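Local coordinates for protein allantoicase (Saccharomyces cerevisiae, PDB 1O59) that hydrolyses allantoate to ureidoglycolate and urea, a step of allantoin degradation that lets yeast use purines as secondary nitrogen sources, at residues S126-Y131 with H176-M181; R145-V150 with T170-T175. One frame throughout, in Å; residues are numbered along the deposited sequence. Where two conformers were deposited one is given.

Contact 1 (S126-Y131 with H176-M181)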
loop_
_atom_site.group_PDB
_atom_site.type_symbol
_atom_site.label_atom_id
_atom_site.label_comp_id
_atom_site.label_asym_id
_atom_site.label_seq_id
_atom_site.Cartn_x
_atom_site.Cartn_y
_atom_site.Cartn_z
ATOM N N SER A 126 2.713 15.705 -13.361
ATOM C CA SER A 126 1.267 15.514 -13.422
ATOM C C SER A 126 0.995 13.992 -13.483
ATOM O O SER A 126 1.899 13.187 -13.768
ATOM C CB SER A 126 0.603 16.322 -14.565
ATOM O OG SER A 126 0.858 15.810 -15.864
ATOM N N ILE A 127 -0.246 13.624 -13.144
ATOM C CA ILE A 127 -0.681 12.242 -13.178
ATOM C C ILE A 127 -1.985 12.073 -13.940
ATOM O O ILE A 127 -2.946 12.830 -13.766
ATOM C CB ILE A 127 -0.815 11.683 -11.761
ATOM C CG1 ILE A 127 0.448 11.993 -10.935
ATOM C CG2 ILE A 127 -1.022 10.154 -11.807
ATOM C CD1 ILE A 127 0.277 11.760 -9.424
ATOM N N GLU A 128 -1.977 11.057 -14.803
ATOM C CA GLU A 128 -3.147 10.613 -15.570
ATOM C C GLU A 128 -3.416 9.160 -15.250
ATOM O O GLU A 128 -2.550 8.453 -14.690
ATOM C CB GLU A 128 -2.889 10.757 -17.051
ATOM C CG GLU A 128 -2.345 12.127 -17.447
ATOM C CD GLU A 128 -2.267 12.351 -18.955
ATOM O OE1 GLU A 128 -2.339 11.383 -19.729
ATOM O OE2 GLU A 128 -2.105 13.516 -19.377
ATOM N N ALA A 129 -4.632 8.721 -15.570
ATOM C CA ALA A 129 -5.032 7.334 -15.338
ATOM C C ALA A 129 -5.919 6.828 -16.447
ATOM O O ALA A 129 -6.517 7.592 -17.182
ATOM C CB ALA A 129 -5.734 7.190 -13.995
ATOM N N LEU A 130 -5.970 5.514 -16.583
ATOM C CA LEU A 130 -6.985 4.898 -17.422
ATOM C C LEU A 130 -7.547 3.573 -16.887
ATOM O O LEU A 130 -6.989 2.924 -15.993
ATOM C CB LEU A 130 -6.495 4.766 -18.879
ATOM C CG LEU A 130 -5.478 3.738 -19.413
ATOM C CD1 LEU A 130 -5.944 2.257 -19.313
ATOM C CD2 LEU A 130 -5.197 4.098 -20.879
ATOM N N TYR A 131 -8.671 3.206 -17.474
ATOM C CA TYR A 131 -9.377 1.996 -17.161
ATOM C C TYR A 131 -9.302 1.039 -18.352
ATOM O O TYR A 131 -9.860 1.313 -19.417
ATOM C CB TYR A 131 -10.842 2.298 -16.860
ATOM C CG TYR A 131 -11.565 1.070 -16.443
ATOM C CD1 TYR A 131 -11.367 0.553 -15.180
ATOM C CD2 TYR A 131 -12.418 0.395 -17.309
ATOM C CE1 TYR A 131 -11.996 -0.594 -14.770
ATOM C CE2 TYR A 131 -13.068 -0.762 -16.902
ATOM C CZ TYR A 131 -12.839 -1.249 -15.623
ATOM O OH TYR A 131 -13.450 -2.376 -15.146
ATOM N N HIS A 176 -4.593 1.598 -14.538
ATOM C CA HIS A 176 -3.252 1.986 -14.963
ATOM C C HIS A 176 -3.013 3.478 -14.651
ATOM O O HIS A 176 -3.920 4.285 -14.749
ATOM C CB HIS A 176 -3.109 1.821 -16.474
ATOM C CG HIS A 176 -3.031 0.402 -16.938
ATOM N ND1 HIS A 176 -4.130 -0.427 -16.983
ATOM C CD2 HIS A 176 -1.990 -0.319 -17.420
ATOM C CE1 HIS A 176 -3.766 -1.605 -17.454
ATOM N NE2 HIS A 176 -2.472 -1.565 -17.730
ATOM N N ILE A 177 -1.767 3.820 -14.328
ATOM C CA ILE A 177 -1.364 5.181 -13.994
ATOM C C ILE A 177 -0.247 5.625 -14.917
ATOM O O ILE A 177 0.630 4.836 -15.247
ATOM C CB ILE A 177 -0.878 5.232 -12.496
ATOM C CG1 ILE A 177 -2.036 4.832 -11.547
ATOM C CG2 ILE A 177 -0.273 6.611 -12.144
ATOM C CD1 ILE A 177 -3.272 5.636 -11.724
ATOM N N LYS A 178 -0.307 6.890 -15.321
ATOM C CA LYS A 178 0.764 7.551 -16.072
ATOM C C LYS A 178 1.312 8.704 -15.250
ATOM O O LYS A 178 0.593 9.645 -14.877
ATOM C CB LYS A 178 0.281 8.095 -17.430
ATOM C CG LYS A 178 1.412 8.275 -18.452
ATOM C CD LYS A 178 1.145 9.311 -19.525
ATOM C CE LYS A 178 -0.060 9.001 -20.350
ATOM N NZ LYS A 178 -0.240 9.928 -21.480
ATOM N N LEU A 179 2.603 8.628 -14.982
ATOM C CA LEU A 179 3.317 9.706 -14.326
ATOM C C LEU A 179 4.047 10.498 -15.389
ATOM O O LEU A 179 4.757 9.938 -16.207
ATOM C CB LEU A 179 4.293 9.112 -13.314
ATOM C CG LEU A 179 5.346 10.026 -12.690
ATOM C CD1 LEU A 179 4.727 11.046 -11.778
ATOM C CD2 LEU A 179 6.331 9.114 -11.946
ATOM N N LYS A 180 3.844 11.805 -15.384
ATOM C CA LYS A 180 4.521 12.701 -16.311
ATOM C C LYS A 180 5.457 13.612 -15.511
ATOM O O LYS A 180 5.051 14.203 -14.526
ATOM C CB LYS A 180 3.503 13.565 -17.063
ATOM C CG LYS A 180 2.467 12.840 -17.919
ATOM C CD LYS A 180 1.820 13.871 -18.881
ATOM C CE LYS A 180 0.943 13.219 -19.965
ATOM N NZ LYS A 180 0.112 14.224 -20.758
HETATM N N MSE A 181 6.705 13.715 -15.950
HETATM C CA MSE A 181 7.716 14.625 -15.394
HETATM C C MSE A 181 8.141 15.626 -16.480
HETATM O O MSE A 181 8.597 15.226 -17.570
HETATM C CB MSE A 181 8.924 13.779 -14.950
HETATM C CG MSE A 181 10.248 14.525 -14.732
HETATM SE SE MSE A 181 11.541 13.423 -13.722
HETATM C CE MSE A 181 11.760 12.098 -14.919
#

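Contact 2 (R145-V150 with T170-T175)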
loop_
_atom_site.group_PDB
_atom_site.type_symbol
_atom_site.label_atom_id
_atom_site.label_comp_id
_atom_site.label_asym_id
_atom_site.label_seq_id
_atom_site.Cartn_x
_atom_site.Cartn_y
_atom_site.Cartn_z
ATOM N N ARG A 145 -7.615 6.812 -23.821
ATOM C CA ARG A 145 -8.335 6.653 -22.559
ATOM C C ARG A 145 -7.644 7.300 -21.382
ATOM O O ARG A 145 -8.197 7.302 -20.283
ATOM C CB ARG A 145 -8.573 5.178 -22.261
ATOM C CG ARG A 145 -9.480 4.511 -23.281
ATOM C CD ARG A 145 -9.511 2.997 -23.212
ATOM N NE ARG A 145 -8.179 2.434 -23.413
ATOM C CZ ARG A 145 -7.849 1.196 -23.124
ATOM N NH1 ARG A 145 -8.746 0.359 -22.627
ATOM N NH2 ARG A 145 -6.609 0.788 -23.324
ATOM N N TRP A 146 -6.445 7.839 -21.593
ATOM C CA TRP A 146 -5.771 8.598 -20.538
ATOM C C TRP A 146 -6.552 9.851 -20.104
ATOM O O TRP A 146 -6.944 10.688 -20.918
ATOM C CB TRP A 146 -4.349 8.986 -20.944
ATOM C CG TRP A 146 -3.404 7.842 -20.986
ATOM C CD1 TRP A 146 -2.759 7.334 -22.092
ATOM C CD2 TRP A 146 -2.990 7.036 -19.879
ATOM N NE1 TRP A 146 -1.959 6.279 -21.723
ATOM C CE2 TRP A 146 -2.081 6.073 -20.373
ATOM C CE3 TRP A 146 -3.290 7.029 -18.512
ATOM C CZ2 TRP A 146 -1.483 5.114 -19.547
ATOM C CZ3 TRP A 146 -2.689 6.086 -17.699
ATOM C CH2 TRP A 146 -1.799 5.138 -18.217
ATOM N N VAL A 147 -6.724 9.961 -18.794
ATOM C CA VAL A 147 -7.472 11.023 -18.161
ATOM C C VAL A 147 -6.620 11.607 -17.062
ATOM O O VAL A 147 -6.200 10.892 -16.173
ATOM C CB VAL A 147 -8.764 10.463 -17.511
ATOM C CG1 VAL A 147 -9.472 11.514 -16.688
ATOM C CG2 VAL A 147 -9.715 9.971 -18.575
ATOM N N GLU A 148 -6.392 12.910 -17.103
ATOM C CA GLU A 148 -5.666 13.585 -16.022
ATOM C C GLU A 148 -6.431 13.586 -14.688
ATOM O O GLU A 148 -7.591 13.966 -14.595
ATOM C CB GLU A 148 -5.336 15.023 -16.413
ATOM C CG GLU A 148 -4.438 15.701 -15.405
ATOM C CD GLU A 148 -4.259 17.170 -15.700
ATOM O OE1 GLU A 148 -3.224 17.503 -16.292
ATOM O OE2 GLU A 148 -5.138 17.981 -15.319
ATOM N N ILE A 149 -5.749 13.169 -13.643
ATOM C CA ILE A 149 -6.364 13.105 -12.322
ATOM C C ILE A 149 -5.599 13.935 -11.283
ATOM O O ILE A 149 -6.172 14.321 -10.253
ATOM C CB ILE A 149 -6.513 11.641 -11.869
ATOM C CG1 ILE A 149 -5.183 10.926 -11.888
ATOM C CG2 ILE A 149 -7.511 10.909 -12.751
ATOM C CD1 ILE A 149 -5.216 9.683 -11.091
ATOM N N VAL A 150 -4.330 14.234 -11.568
ATOM C CA VAL A 150 -3.594 15.205 -10.788
ATOM C C VAL A 150 -2.901 16.170 -11.709
ATOM O O VAL A 150 -1.990 15.794 -12.447
ATOM C CB VAL A 150 -2.589 14.532 -9.872
ATOM C CG1 VAL A 150 -1.817 15.576 -9.071
ATOM C CG2 VAL A 150 -3.315 13.509 -8.951
ATOM N N THR A 170 -11.508 10.305 -6.907
ATOM C CA THR A 170 -11.869 10.094 -8.287
ATOM C C THR A 170 -13.246 9.415 -8.425
ATOM O O THR A 170 -13.549 8.468 -7.727
ATOM C CB THR A 170 -10.735 9.282 -8.875
ATOM O OG1 THR A 170 -9.948 10.111 -9.738
ATOM C CG2 THR A 170 -11.194 8.179 -9.701
ATOM N N LYS A 171 -14.082 9.944 -9.313
ATOM C CA LYS A 171 -15.436 9.437 -9.524
ATOM C C LYS A 171 -15.383 8.108 -10.268
ATOM O O LYS A 171 -16.096 7.175 -9.932
ATOM C CB LYS A 171 -16.218 10.446 -10.343
ATOM C CG LYS A 171 -17.702 10.173 -10.445
ATOM C CD LYS A 171 -18.534 10.782 -9.267
ATOM C CE LYS A 171 -18.858 12.290 -9.453
ATOM N NZ LYS A 171 -17.612 13.116 -9.245
ATOM N N GLU A 172 -14.491 8.021 -11.253
ATOM C CA GLU A 172 -14.369 6.845 -12.107
ATOM C C GLU A 172 -13.333 5.905 -11.484
ATOM O O GLU A 172 -12.574 6.297 -10.617
ATOM C CB GLU A 172 -13.946 7.269 -13.531
ATOM C CG GLU A 172 -14.612 8.522 -14.135
ATOM C CD GLU A 172 -13.599 9.441 -14.856
ATOM O OE1 GLU A 172 -13.788 9.785 -16.053
ATOM O OE2 GLU A 172 -12.586 9.824 -14.220
ATOM N N ARG A 173 -13.303 4.646 -11.885
ATOM C CA ARG A 173 -12.243 3.772 -11.406
ATOM C C ARG A 173 -11.258 3.560 -12.516
ATOM O O ARG A 173 -11.595 3.727 -13.680
ATOM C CB ARG A 173 -12.771 2.441 -10.860
ATOM C CG ARG A 173 -13.302 1.451 -11.880
ATOM C CD ARG A 173 -14.148 0.371 -11.220
ATOM N NE ARG A 173 -14.756 -0.615 -12.108
ATOM C CZ ARG A 173 -15.812 -0.385 -12.876
ATOM N NH1 ARG A 173 -16.386 0.820 -12.918
ATOM N NH2 ARG A 173 -16.301 -1.364 -13.634
ATOM N N PHE A 174 -10.031 3.207 -12.133
ATOM C CA PHE A 174 -8.904 3.062 -13.057
ATOM C C PHE A 174 -8.059 1.827 -12.725
ATOM O O PHE A 174 -8.153 1.290 -11.623
ATOM C CB PHE A 174 -8.026 4.316 -12.996
ATOM C CG PHE A 174 -8.760 5.584 -13.323
ATOM C CD1 PHE A 174 -9.061 5.895 -14.629
ATOM C CD2 PHE A 174 -9.186 6.449 -12.327
ATOM C CE1 PHE A 174 -9.740 7.042 -14.942
ATOM C CE2 PHE A 174 -9.873 7.610 -12.661
ATOM C CZ PHE A 174 -10.131 7.895 -13.963
ATOM N N THR A 175 -7.232 1.421 -13.697
ATOM C CA THR A 175 -6.380 0.217 -13.631
ATOM C C THR A 175 -4.894 0.489 -13.866
ATOM O O THR A 175 -4.057 -0.329 -13.504
ATOM C CB THR A 175 -6.786 -0.783 -14.727
ATOM O OG1 THR A 175 -6.648 -0.147 -16.002
ATOM C CG2 THR A 175 -8.267 -1.207 -14.665
#

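Contact 1 (S126-Y131 with H176-M181)
K178 NZ and K180 NZ both meet the flat carboxylate of E128 from out of its plane. K178 NZ stands 3.1 Å from E128 OE1, 44° off that plane. K180 NZ comes to 2.7 Å from E128 OE2, 49° off it. Each oxygen thus has its own ammonium group, in a salt-bridge network. K180 reaches across on an extended chain, whereas K178 runs beside E128 and bends at chi3 (-60°), which sets CE 3.4 Å from E128 OE1. K178 NZ has a second carboxylate partner in E141, and W146 adds a cation-pi contact. An alanine at E128 would probably leave K180 without its mate in this network and K178 with one carboxylate partner fewer. The imidazole of H176 is met obliquely by L130 CD1, 4.0 Å from H176 ND1. On the same face S126 OG rests against CB and CD of K180 and hydrogen-bonds to Y182. The opposite face is apolar: I127 CG2 touches I177 CG2 at 3.6 Å, and A129 CB meets I177 CD1 at 3.7 Å. F190 of strand 186-196 packs against both isoleucines. Between the faces, six backbone hydrogen bonds join S126 to K180, E128 to K178 and L130 to H176; the straightest, from K178 N to E128 O, measures 2.8 Å. This regular antiparallel pairing lies inside the five-stranded sheet of the first allantoicase repeat, its isoleucine face packed on strand 186-196 of a second sheet, as in a beta-sandwich.

Contact 2 (R145-V150 with T170-T175)
I149 CG2 meets the F174 ring obliquely, 4.1 Å from F174 CE2, with F174 CZ almost as near. The same methyl lies 4.0 Å from T170 OG1. At the ring's other meta carbon, V147 CB approaches F174 CE1 at 4.4 Å, again obliquely. The two aliphatic residues thus share one phenyl group, and no hydrogen bond joins the segments. In I149, CG2 is anti to the carbonyl carbon and beside the backbone N, the branch that reaches the ring; the side chains of I149 and F174 run past one another in opposing directions. The F174 ring also packs on A129 of strand 124-130. Further out, backbone bonds hold the framework: I149 and V150 both bond to I127 in a classic beta bulge. On the loop side, backbone hydrogen bonds tie T170 to I107 and F174 to A105, at strand 105-113. The side chain of I149 also touches I107. V147 and I149 therefore bring the outermost strand 147-154 against the loop between strands 160-164 and 176-182, with strand 105-113 of the other sheet alongside.

How the contacts relate
From the N terminus, strand 124-130 comes first and supplies one half of contact 1. The chain then turns through a loop to 145-150, the first half of contact 2, and on through strands 147-154 and 160-164 to the loop 170-175, where contact 2 closes. Only then does strand 176-182 return to close contact 1, so the smaller loop is nested inside the larger one. The two meet directly: A129 N lies 2.7 Å from V147 O, and L130 O lies 2.8 Å from T175 N, both probable hydrogen bonds. Contact 1 joins two interior strands of one sheet; contact 2 ties its outermost strand to the loop leading back into it.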